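Local coordinates for enoyl-CoA hydratase (Mycobacterium smegmatis, PDB 3PE8), which probably catalyses the reversible hydration of trans-2-enoyl-CoA thioesters to 3-hydroxyacyl-CoA, as other enoyl-CoA hydratases of the crotonase family do, at residues A[18-23]-A[49-54]; A[43-48]-A[86-91]; A[56-61]-A[182-187]; A[94-99]-A[189-194]. All coordinates share one frame; numbering follows the deposited sequence.

Interaction 1. Residues A[18-23]-A[49-54]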
loop_
_atom_site.group_PDB
_atom_site.type_symbol
_atom_site.label_atom_id
_atom_site.label_comp_id
_atom_site.label_asym_id
_atom_site.label_seq_id
_atom_site.Cartn_x
_atom_site.Cartn_y
_atom_site.Cartn_z
ATOM N N ARG A 18 8.703 34.002 18.509
ATOM C CA ARG A 18 7.982 33.308 17.434
ATOM C C ARG A 18 7.643 31.874 17.765
ATOM O O ARG A 18 7.313 31.088 16.886
ATOM C CB ARG A 18 8.684 33.471 16.077
ATOM C CG ARG A 18 8.966 34.952 15.712
ATOM C CD ARG A 18 9.467 35.117 14.272
ATOM N NE ARG A 18 8.537 34.486 13.328
ATOM C CZ ARG A 18 7.394 35.013 12.897
ATOM N NH1 ARG A 18 7.006 36.241 13.249
ATOM N NH2 ARG A 18 6.627 34.292 12.089
ATOM N N VAL A 19 7.718 31.546 19.060
ATOM C CA VAL A 19 7.375 30.223 19.558
ATOM C C VAL A 19 6.170 30.317 20.475
ATOM O O VAL A 19 6.175 31.099 21.420
ATOM C CB VAL A 19 8.574 29.585 20.290
ATOM C CG1 VAL A 19 8.194 28.164 20.827
ATOM C CG2 VAL A 19 9.826 29.530 19.376
ATOM N N ARG A 20 5.120 29.540 20.166
ATOM C CA ARG A 20 3.904 29.554 20.985
ATOM C C ARG A 20 3.906 28.306 21.847
ATOM O O ARG A 20 3.952 27.197 21.327
ATOM C CB ARG A 20 2.643 29.581 20.142
ATOM C CG ARG A 20 1.389 29.607 21.053
ATOM C CD ARG A 20 0.203 30.167 20.388
ATOM N NE ARG A 20 0.396 31.563 20.032
ATOM C CZ ARG A 20 -0.408 32.216 19.221
ATOM N NH1 ARG A 20 -1.465 31.585 18.686
ATOM N NH2 ARG A 20 -0.172 33.503 18.928
ATOM N N THR A 21 3.885 28.500 23.166
ATOM C CA THR A 21 3.811 27.405 24.100
ATOM C C THR A 21 2.371 27.258 24.570
ATOM O O THR A 21 1.751 28.237 25.043
ATOM C CB THR A 21 4.748 27.638 25.305
ATOM O OG1 THR A 21 6.106 27.863 24.865
ATOM C CG2 THR A 21 4.726 26.419 26.265
ATOM N N LEU A 22 1.848 26.041 24.447
ATOM C CA LEU A 22 0.488 25.685 24.875
ATOM C C LEU A 22 0.681 24.746 26.062
ATOM O O LEU A 22 1.286 23.665 25.922
ATOM C CB LEU A 22 -0.237 24.957 23.743
ATOM C CG LEU A 22 -0.376 25.728 22.422
ATOM C CD1 LEU A 22 -1.067 24.852 21.369
ATOM C CD2 LEU A 22 -1.125 27.064 22.637
ATOM N N THR A 23 0.237 25.198 27.227
ATOM C CA THR A 23 0.419 24.432 28.475
ATOM C C THR A 23 -0.931 23.910 28.932
ATOM O O THR A 23 -1.787 24.697 29.322
ATOM C CB THR A 23 1.073 25.281 29.565
ATOM O OG1 THR A 23 2.344 25.804 29.094
ATOM C CG2 THR A 23 1.277 24.434 30.851
ATOM N N GLN A 49 -1.394 27.623 13.777
ATOM C CA GLN A 49 -1.115 27.398 12.363
ATOM C C GLN A 49 -1.448 28.622 11.527
ATOM O O GLN A 49 -0.733 28.953 10.565
ATOM C CB GLN A 49 -1.893 26.178 11.860
ATOM C CG GLN A 49 -1.742 25.924 10.381
ATOM C CD GLN A 49 -0.333 25.577 9.976
ATOM O OE1 GLN A 49 0.398 24.941 10.734
ATOM N NE2 GLN A 49 0.035 25.926 8.741
ATOM N N ASN A 50 -2.559 29.280 11.869
ATOM C CA ASN A 50 -3.057 30.433 11.116
ATOM C C ASN A 50 -2.415 31.784 11.473
ATOM O O ASN A 50 -2.588 32.778 10.749
ATOM C CB ASN A 50 -4.582 30.533 11.282
ATOM C CG ASN A 50 -5.314 29.347 10.683
ATOM O OD1 ASN A 50 -4.831 28.723 9.740
ATOM N ND2 ASN A 50 -6.491 29.021 11.246
ATOM N N ASP A 51 -1.649 31.814 12.556
ATOM C CA ASP A 51 -1.129 33.053 13.094
ATOM C C ASP A 51 0.254 33.309 12.528
ATOM O O ASP A 51 1.200 32.574 12.816
ATOM C CB ASP A 51 -1.074 32.996 14.627
ATOM C CG ASP A 51 -0.819 34.360 15.261
ATOM O OD1 ASP A 51 -0.193 35.228 14.597
ATOM O OD2 ASP A 51 -1.294 34.565 16.415
ATOM N N ASP A 52 0.388 34.370 11.739
ATOM C CA ASP A 52 1.652 34.694 11.117
ATOM C C ASP A 52 2.758 35.095 12.105
ATOM O O ASP A 52 3.921 35.122 11.712
ATOM C CB ASP A 52 1.476 35.817 10.062
ATOM C CG ASP A 52 0.713 35.358 8.817
ATOM O OD1 ASP A 52 0.466 34.156 8.642
ATOM O OD2 ASP A 52 0.364 36.221 7.971
ATOM N N ASP A 53 2.412 35.354 13.370
ATOM C CA ASP A 53 3.393 35.652 14.417
ATOM C C ASP A 53 4.059 34.388 14.999
ATOM O O ASP A 53 5.003 34.510 15.797
ATOM C CB ASP A 53 2.747 36.455 15.548
ATOM C CG ASP A 53 2.231 37.832 15.079
ATOM O OD1 ASP A 53 2.826 38.434 14.163
ATOM O OD2 ASP A 53 1.212 38.290 15.635
ATOM N N VAL A 54 3.624 33.208 14.558
ATOM C CA VAL A 54 4.086 31.937 15.151
ATOM C C VAL A 54 4.793 31.073 14.118
ATOM O O VAL A 54 4.264 30.832 13.021
ATOM C CB VAL A 54 2.886 31.152 15.709
ATOM C CG1 VAL A 54 3.325 29.755 16.243
ATOM C CG2 VAL A 54 2.168 31.983 16.804
HETATM O O HOH W 1 4.910 38.129 12.577
HETATM O O HOH W 2 -3.519 33.241 17.285
#
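Two arginines, Arg18 just before strand 19-24 and Arg20 within it, reach over to the same tight turn but hold it in different ways, one by a backbone carbonyl and the other by a carboxylate. The turn follows helix 35-50 in the beta-alpha-beta unit formed by strand 19-24, that helix and strand 56-61. It is a type I turn from Asp51 to Val54, and Asp51 OD1 braces it from within as an Asx turn by accepting a hydrogen bond from Asp53 N at 2.9 Å. Arg18 NH2 donates to Asp52 O over 2.9 Å with the acceptor near the guanidinium plane, while Asp53 O lies over one face of that group; Asp55 gives the same NH2 a salt bridge. A water links Arg18 NH1 to Asp52 O and Asp53 OD1. Arg20 bends at chi3, and its NE is held by Thr15. The planes of its guanidinium and the Asp51 carboxylate are 75° apart: Arg20 NH2 meets Asp51 OD2 at 2.9 Å from above the carboxylate plane, and a second water bridges Arg20 NH1 to that OD2. Val54 CG2 lies over one face of the Arg20 guanidinium, offset toward its rim, 3.5 Å from CZ.

Interaction 2. Residues A[43-48]-A[86-91]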
loop_
_atom_site.group_PDB
_atom_site.type_symbol
_atom_site.label_atom_id
_atom_site.label_comp_id
_atom_site.label_asym_id
_atom_site.label_seq_id
_atom_site.Cartn_x
_atom_site.Cartn_y
_atom_site.Cartn_z
ATOM N N ARG A 43 -8.384 23.846 19.058
ATOM C CA ARG A 43 -8.543 25.173 18.494
ATOM C C ARG A 43 -7.244 25.994 18.563
ATOM O O ARG A 43 -6.899 26.689 17.628
ATOM C CB ARG A 43 -9.696 25.931 19.179
ATOM C CG ARG A 43 -9.913 27.342 18.650
ATOM C CD ARG A 43 -11.201 27.953 19.215
ATOM N NE ARG A 43 -11.053 28.176 20.661
ATOM C CZ ARG A 43 -11.686 27.522 21.642
ATOM N NH1 ARG A 43 -12.582 26.554 21.396
ATOM N NH2 ARG A 43 -11.416 27.855 22.899
ATOM N N ALA A 44 -6.528 25.890 19.675
ATOM C CA ALA A 44 -5.258 26.599 19.833
ATOM C C ALA A 44 -4.204 26.152 18.808
ATOM O O ALA A 44 -3.435 26.983 18.297
ATOM C CB ALA A 44 -4.730 26.435 21.286
ATOM N N LEU A 45 -4.186 24.866 18.479
ATOM C CA LEU A 45 -3.296 24.358 17.430
ATOM C C LEU A 45 -3.617 24.987 16.079
ATOM O O LEU A 45 -2.717 25.469 15.363
ATOM C CB LEU A 45 -3.327 22.822 17.345
ATOM C CG LEU A 45 -2.612 22.048 18.463
ATOM C CD1 LEU A 45 -2.849 20.544 18.287
ATOM C CD2 LEU A 45 -1.121 22.387 18.546
ATOM N N SER A 46 -4.903 25.025 15.736
ATOM C CA SER A 46 -5.351 25.621 14.499
ATOM C C SER A 46 -5.044 27.107 14.465
ATOM O O SER A 46 -4.589 27.659 13.448
ATOM C CB SER A 46 -6.860 25.411 14.347
ATOM O OG SER A 46 -7.058 24.087 13.923
ATOM N N ASP A 47 -5.248 27.761 15.593
ATOM C CA ASP A 47 -4.999 29.201 15.664
ATOM C C ASP A 47 -3.499 29.476 15.470
ATOM O O ASP A 47 -3.120 30.438 14.781
ATOM C CB ASP A 47 -5.489 29.785 16.998
ATOM C CG ASP A 47 -7.013 29.991 17.060
ATOM O OD1 ASP A 47 -7.732 29.939 16.045
ATOM O OD2 ASP A 47 -7.502 30.246 18.175
ATOM N N ALA A 48 -2.638 28.627 16.063
ATOM C CA ALA A 48 -1.193 28.766 15.916
ATOM C C ALA A 48 -0.793 28.599 14.444
ATOM O O ALA A 48 0.012 29.350 13.926
ATOM C CB ALA A 48 -0.447 27.754 16.813
ATOM N N PRO A 86 -10.516 11.402 15.697
ATOM C CA PRO A 86 -9.361 12.259 15.922
ATOM C C PRO A 86 -9.651 13.725 15.584
ATOM O O PRO A 86 -10.506 14.012 14.746
ATOM C CB PRO A 86 -8.275 11.657 15.005
ATOM C CG PRO A 86 -9.026 10.942 13.954
ATOM C CD PRO A 86 -10.292 10.463 14.571
ATOM N N LYS A 87 -8.986 14.610 16.316
ATOM C CA LYS A 87 -9.184 16.059 16.222
ATOM C C LYS A 87 -7.903 16.855 15.929
ATOM O O LYS A 87 -7.978 18.039 15.636
ATOM C CB LYS A 87 -9.712 16.570 17.562
ATOM C CG LYS A 87 -11.067 15.977 17.992
ATOM C CD LYS A 87 -12.194 16.473 17.150
ATOM C CE LYS A 87 -13.503 15.818 17.603
ATOM N NZ LYS A 87 -14.603 16.090 16.667
ATOM N N TRP A 88 -6.725 16.236 16.011
ATOM C CA TRP A 88 -5.496 16.995 15.845
ATOM C C TRP A 88 -5.466 17.486 14.407
ATOM O O TRP A 88 -5.575 16.667 13.489
ATOM C CB TRP A 88 -4.289 16.101 16.130
ATOM C CG TRP A 88 -2.965 16.810 16.160
ATOM C CD1 TRP A 88 -2.280 17.321 15.080
ATOM C CD2 TRP A 88 -2.157 17.053 17.296
ATOM N NE1 TRP A 88 -1.089 17.870 15.488
ATOM C CE2 TRP A 88 -0.989 17.709 16.850
ATOM C CE3 TRP A 88 -2.274 16.741 18.659
ATOM C CZ2 TRP A 88 0.039 18.065 17.724
ATOM C CZ3 TRP A 88 -1.281 17.092 19.508
ATOM C CH2 TRP A 88 -0.114 17.734 19.050
ATOM N N PRO A 89 -5.330 18.811 14.198
ATOM C CA PRO A 89 -5.483 19.410 12.862
ATOM C C PRO A 89 -4.254 19.273 11.958
ATOM O O PRO A 89 -3.160 18.967 12.432
ATOM C CB PRO A 89 -5.734 20.890 13.190
ATOM C CG PRO A 89 -4.954 21.106 14.437
ATOM C CD PRO A 89 -5.154 19.843 15.232
ATOM N N ASP A 90 -4.451 19.439 10.651
ATOM C CA ASP A 90 -3.343 19.471 9.717
ATOM C C ASP A 90 -2.535 20.740 9.979
ATOM O O ASP A 90 -3.086 21.843 10.035
ATOM C CB ASP A 90 -3.832 19.459 8.268
ATOM C CG ASP A 90 -2.686 19.390 7.262
ATOM O OD1 ASP A 90 -1.684 18.699 7.523
ATOM O OD2 ASP A 90 -2.817 20.005 6.179
ATOM N N MET A 91 -1.236 20.580 10.143
ATOM C CA MET A 91 -0.346 21.687 10.486
ATOM C C MET A 91 0.909 21.554 9.638
ATOM O O MET A 91 1.361 20.441 9.360
ATOM C CB MET A 91 0.012 21.628 11.970
ATOM C CG MET A 91 -1.172 21.922 12.886
ATOM S SD MET A 91 -0.641 21.861 14.592
ATOM C CE MET A 91 0.297 23.402 14.709
#
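Ser46 of helix 35-50 and Pro89 of the irregular segment 86-91 have the nearest CA atoms across the contact, 6.4 Å apart, where the loop joining strands 56-61 and 95-99 of the crotonase-fold sheet passes the helix of the beta-alpha-beta unit. Leu45 carries most of the contact. One of its branches makes a CH-pi interaction: CD1 sits 3.6 Å from the centroid of the six-membered ring of Trp88 and 8° off the ring normal, almost centrally over that face. Closer to the helix backbone, Leu45 CB meets Pro89 CG at 3.7 Å. The other branch, CD2, turns to Met91, whose sulfur SD lies 4.0 Å from both CB and CD2 of Leu45. Met91 bends at chi3 (74°), which places its CE 3.7 Å from the carbonyl oxygen Leu45 O. At the margin, Ser46 OG lies 3.5 Å from Pro89 CB, a van der Waals contact. Around this core, Leu22 of strand 19-24 also packs on Leu45, and the Trp88 ring stacks with Tyr113. The side chain of Trp88 is about 8 Å from that of Glu109, a zinc ligand, and about 12 Å from the zinc ion itself. The contact between loop and helix therefore rests on dispersion, with polarisable indole and sulfur surfaces, and on shape, which probably sets how Leu45 divides its branches between Trp88 and Met91.

Interaction 3. Residues A[56-61]-A[182-187]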
loop_
_atom_site.group_PDB
_atom_site.type_symbol
_atom_site.label_atom_id
_atom_site.label_comp_id
_atom_site.label_asym_id
_atom_site.label_seq_id
_atom_site.Cartn_x
_atom_site.Cartn_y
_atom_site.Cartn_z
ATOM N N VAL A 56 6.684 28.076 15.452
ATOM C CA VAL A 56 6.876 26.789 16.132
ATOM C C VAL A 56 5.964 26.739 17.353
ATOM O O VAL A 56 5.703 27.783 17.987
ATOM C CB VAL A 56 8.371 26.569 16.590
ATOM C CG1 VAL A 56 8.566 25.264 17.359
ATOM C CG2 VAL A 56 9.319 26.620 15.364
ATOM N N VAL A 57 5.402 25.556 17.621
ATOM C CA VAL A 57 4.583 25.311 18.809
ATOM C C VAL A 57 5.313 24.353 19.770
ATOM O O VAL A 57 5.900 23.341 19.312
ATOM C CB VAL A 57 3.201 24.697 18.432
ATOM C CG1 VAL A 57 2.380 24.392 19.683
ATOM C CG2 VAL A 57 2.383 25.660 17.523
ATOM N N ILE A 58 5.273 24.662 21.072
ATOM C CA ILE A 58 5.642 23.718 22.129
ATOM C C ILE A 58 4.387 23.338 22.888
ATOM O O ILE A 58 3.647 24.237 23.320
ATOM C CB ILE A 58 6.699 24.333 23.108
ATOM C CG1 ILE A 58 7.988 24.681 22.362
ATOM C CG2 ILE A 58 6.973 23.392 24.308
ATOM C CD1 ILE A 58 8.982 25.511 23.163
ATOM N N VAL A 59 4.176 22.044 23.093
ATOM C CA VAL A 59 3.082 21.568 23.917
ATOM C C VAL A 59 3.670 20.983 25.194
ATOM O O VAL A 59 4.578 20.161 25.121
ATOM C CB VAL A 59 2.238 20.488 23.205
ATOM C CG1 VAL A 59 1.153 19.895 24.161
ATOM C CG2 VAL A 59 1.531 21.041 21.961
ATOM N N THR A 60 3.133 21.390 26.359
ATOM C CA THR A 60 3.629 20.840 27.618
ATOM C C THR A 60 2.477 20.796 28.584
ATOM O O THR A 60 1.380 21.273 28.263
ATOM C CB THR A 60 4.859 21.632 28.123
ATOM O OG1 THR A 60 5.557 20.868 29.121
ATOM C CG2 THR A 60 4.506 23.018 28.691
ATOM N N GLY A 61 2.721 20.244 29.759
ATOM C CA GLY A 61 1.699 20.217 30.815
ATOM C C GLY A 61 2.119 20.957 32.062
ATOM O O GLY A 61 3.307 20.991 32.412
ATOM N N ASP A 182 15.337 21.880 33.359
ATOM C CA ASP A 182 15.846 22.291 32.067
ATOM C C ASP A 182 14.923 21.946 30.894
ATOM O O ASP A 182 15.267 22.174 29.755
ATOM C CB ASP A 182 17.182 21.598 31.840
ATOM C CG ASP A 182 18.246 22.055 32.813
ATOM O OD1 ASP A 182 18.165 23.222 33.313
ATOM O OD2 ASP A 182 19.187 21.235 33.072
ATOM N N LEU A 183 13.756 21.365 31.176
ATOM C CA LEU A 183 12.896 20.850 30.111
ATOM C C LEU A 183 12.484 21.947 29.124
ATOM O O LEU A 183 12.701 21.811 27.916
ATOM C CB LEU A 183 11.622 20.221 30.702
ATOM C CG LEU A 183 10.615 19.783 29.634
ATOM C CD1 LEU A 183 11.240 18.770 28.728
ATOM C CD2 LEU A 183 9.317 19.231 30.306
ATOM N N LEU A 184 11.863 23.013 29.606
ATOM C CA LEU A 184 11.435 24.071 28.680
ATOM C C LEU A 184 12.627 24.864 28.120
ATOM O O LEU A 184 12.576 25.270 26.974
ATOM C CB LEU A 184 10.368 24.975 29.277
ATOM C CG LEU A 184 8.901 24.455 29.164
ATOM C CD1 LEU A 184 8.334 24.558 27.709
ATOM C CD2 LEU A 184 8.712 23.075 29.649
ATOM N N THR A 185 13.710 25.015 28.881
ATOM C CA THR A 185 14.973 25.504 28.323
ATOM C C THR A 185 15.376 24.704 27.077
ATOM O O THR A 185 15.708 25.265 26.013
ATOM C CB THR A 185 16.085 25.426 29.391
ATOM O OG1 THR A 185 15.685 26.183 30.513
ATOM C CG2 THR A 185 17.429 25.994 28.833
ATOM N N ALA A 186 15.374 23.378 27.184
ATOM C CA ALA A 186 15.746 22.545 26.078
ATOM C C ALA A 186 14.826 22.641 24.896
ATOM O O ALA A 186 15.275 22.604 23.725
ATOM C CB ALA A 186 15.857 21.047 26.526
ATOM N N ALA A 187 13.524 22.660 25.179
ATOM C CA ALA A 187 12.527 22.783 24.115
ATOM C C ALA A 187 12.685 24.113 23.377
ATOM O O ALA A 187 12.589 24.146 22.143
ATOM C CB ALA A 187 11.152 22.629 24.651
#
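Ile58 and Thr60 meet Leu184 through branches set by their first torsions. In Ile58, CG2 stands anti to the backbone N and CG1 anti to the carbonyl carbon (chi1 -61°), so the two branches spread toward different residues of the helix. In Thr60, OG1 is the atom anti to the backbone N (chi1 -163°), which leaves CG2 between the N and the carbonyl carbon. Leu184 forks to match: its CD1 rests 3.8 Å from Ile58 CG2, and its CD2 lies 3.9 Å from Thr60 OG1. The side chains of Ile58 and Leu184 slide past each other in opposite directions, whereas Thr60 and Leu184 approach tip to tip. One helical turn on, Ala187 CB takes the end of the longer isoleucine branch, 3.9 Å from Ile58 CD1. Leu183 contributes a looser touch at the edge, with CD2 4.3 Å from Thr60 OG1. The strand and this first part of helix 183-195 run almost antiparallel, at 164°, with their short axes 10.4 Å apart, forming a largely apolar layer of the crotonase fold in which a helix lies over one face of the sheet. Strand 19-24 extends the same layer, with Val19 and Thr21 touching Ile58. Thr60 OG1 is hydrogen-bonded to Ala98 O of the adjacent strand, so this buried hydroxyl has its polar partner within the sheet. Adhesion between helix and strand here therefore rests on van der Waals contact, aliphatic at Ile58 and Ala187 and between hydroxyl oxygen and leucine methyls at Thr60.

Interaction 4. Residues A[94-99]-A[189-194]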
loop_
_atom_site.group_PDB
_atom_site.type_symbol
_atom_site.label_atom_id
_atom_site.label_comp_id
_atom_site.label_asym_id
_atom_site.label_seq_id
_atom_site.Cartn_x
_atom_site.Cartn_y
_atom_site.Cartn_z
ATOM N N PRO A 94 6.060 23.193 12.971
ATOM C CA PRO A 94 6.455 22.130 13.848
ATOM C C PRO A 94 5.886 22.218 15.257
ATOM O O PRO A 94 5.798 23.300 15.817
ATOM C CB PRO A 94 7.971 22.283 13.939
ATOM C CG PRO A 94 8.372 23.112 12.827
ATOM C CD PRO A 94 7.211 23.918 12.418
ATOM N N VAL A 95 5.536 21.061 15.814
ATOM C CA VAL A 95 5.031 20.917 17.178
ATOM C C VAL A 95 5.997 20.054 17.980
ATOM O O VAL A 95 6.243 18.896 17.642
ATOM C CB VAL A 95 3.632 20.269 17.233
ATOM C CG1 VAL A 95 3.156 20.129 18.693
ATOM C CG2 VAL A 95 2.618 21.134 16.460
ATOM N N ILE A 96 6.569 20.643 19.014
ATOM C CA ILE A 96 7.531 20.008 19.920
ATOM C C ILE A 96 6.773 19.678 21.195
ATOM O O ILE A 96 6.149 20.563 21.794
ATOM C CB ILE A 96 8.688 20.942 20.300
ATOM C CG1 ILE A 96 9.526 21.272 19.084
ATOM C CG2 ILE A 96 9.578 20.266 21.433
ATOM C CD1 ILE A 96 10.406 22.543 19.261
ATOM N N GLY A 97 6.759 18.403 21.576
ATOM C CA GLY A 97 6.185 18.010 22.869
ATOM C C GLY A 97 7.260 18.006 23.915
ATOM O O GLY A 97 8.280 17.287 23.755
ATOM N N ALA A 98 7.075 18.792 24.988
ATOM C CA ALA A 98 8.010 18.828 26.121
ATOM C C ALA A 98 7.326 18.061 27.233
ATOM O O ALA A 98 6.431 18.574 27.930
ATOM C CB ALA A 98 8.332 20.272 26.522
ATOM N N ILE A 99 7.693 16.794 27.341
ATOM C CA ILE A 99 6.967 15.869 28.239
ATOM C C ILE A 99 7.546 15.970 29.636
ATOM O O ILE A 99 8.661 15.479 29.904
ATOM C CB ILE A 99 7.034 14.448 27.725
ATOM C CG1 ILE A 99 6.694 14.350 26.216
ATOM C CG2 ILE A 99 6.078 13.560 28.557
ATOM C CD1 ILE A 99 5.320 14.981 25.846
ATOM N N ARG A 189 15.496 25.755 23.004
ATOM C CA ARG A 189 16.698 25.646 22.186
ATOM C C ARG A 189 16.389 25.026 20.844
ATOM O O ARG A 189 16.858 25.538 19.809
ATOM C CB ARG A 189 17.808 24.823 22.882
ATOM C CG ARG A 189 18.428 25.439 24.061
ATOM C CD ARG A 189 19.718 24.695 24.450
ATOM N NE ARG A 189 19.517 23.237 24.622
ATOM C CZ ARG A 189 19.447 22.618 25.810
ATOM N NH1 ARG A 189 19.526 23.315 26.969
ATOM N NH2 ARG A 189 19.257 21.300 25.854
ATOM N N VAL A 190 15.621 23.929 20.835
ATOM C CA VAL A 190 15.248 23.279 19.591
ATOM C C VAL A 190 14.364 24.187 18.765
ATOM O O VAL A 190 14.603 24.390 17.592
ATOM C CB VAL A 190 14.601 21.898 19.840
ATOM C CG1 VAL A 190 14.064 21.311 18.558
ATOM C CG2 VAL A 190 15.629 20.977 20.525
ATOM N N ALA A 191 13.387 24.835 19.416
ATOM C CA ALA A 191 12.535 25.770 18.717
ATOM C C ALA A 191 13.330 26.915 18.086
ATOM O O ALA A 191 13.044 27.299 16.951
ATOM C CB ALA A 191 11.426 26.277 19.659
ATOM N N ALA A 192 14.311 27.452 18.816
ATOM C CA ALA A 192 15.096 28.560 18.317
ATOM C C ALA A 192 15.929 28.168 17.082
ATOM O O ALA A 192 16.041 28.946 16.123
ATOM C CB ALA A 192 16.005 29.127 19.410
ATOM N N SER A 193 16.450 26.950 17.087
ATOM C CA SER A 193 17.142 26.435 15.905
ATOM C C SER A 193 16.245 26.377 14.680
ATOM O O SER A 193 16.646 26.781 13.600
ATOM C CB SER A 193 17.765 25.065 16.160
ATOM O OG SER A 193 18.692 25.140 17.202
ATOM N N ILE A 194 15.001 25.978 14.878
ATOM C CA ILE A 194 14.047 25.932 13.792
ATOM C C ILE A 194 13.710 27.336 13.290
ATOM O O ILE A 194 13.684 27.584 12.100
ATOM C CB ILE A 194 12.762 25.185 14.211
ATOM C CG1 ILE A 194 13.077 23.748 14.641
ATOM C CG2 ILE A 194 11.739 25.186 13.035
ATOM C CD1 ILE A 194 11.829 22.933 15.044
#
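Ile96 supplies the main bump of this contact: its terminal methyl, CD1, enters a shallow hollow bordered by Val190, Ala191 and Ile194 on helix 183-195, which lies on one face of the crotonase-fold sheet. The bottom of the hollow is helix backbone, with Ala191 N 3.8 Å from Ile96 CD1. Val190 CG1 and Ala191 CB form two of its walls, each 3.9 Å from that same methyl, and Ile194 CD1 closes it more loosely at 4.5 Å. The small side chain of Ala191 probably helps the isoleucine methyl come this near the backbone. The methyl gets there because CG1 of Ile96 is anti to the carbonyl carbon (chi1 -65°) and CD1 then continues outward in an extended course (chi2 161°). Toward the helix's C-terminal side the shapes change. The ring of Pro94 offers a blunt edge, and Ile194 slides past it in the opposite direction, with Ile194 CG2 4.0 Å from Pro94 CG and Ile194 CD1 4.1 Å from Pro94 CB. Ile194 thus serves both projections, as wall for one and partner for the other. The helix segment runs nearly antiparallel to strand 95-99, at 169°, with 10.0 Å between the short axes. On the flanks, Val56 of strand 56-61 packs on Ile96, Ala191 and Ile194, while Ile118 of strand 116-120 touches Ile96 and Val190. Helix 199-234 closes the Pro94 end through Val202 and Leu206, and Leu158 of a neighbouring subunit packs on both Pro94 and Ile194.

In the fold
Interactions 1, 3 and 4 reach the six-stranded sheet of the crotonase fold; interaction 2 joins helix 35-50 to the loop between strands 56-61 and 95-99. Interactions 3 and 4 share helix 183-195 on one face, their centres about 6 Å apart, and use those adjacent strands. Interactions 1 and 2, about 11 Å apart between centres, share helix 35-50, which lies against the other face, where Ala48 and Leu45 meet Val57. Strand 19-24 reaches both layers, Leu22 touching Ala44 and Val19 touching Ala191. Along the chain, 1 crosses 2, 2 crosses 3 and 3 crosses 4, so N-terminal strands and a much later helix are joined in one domain.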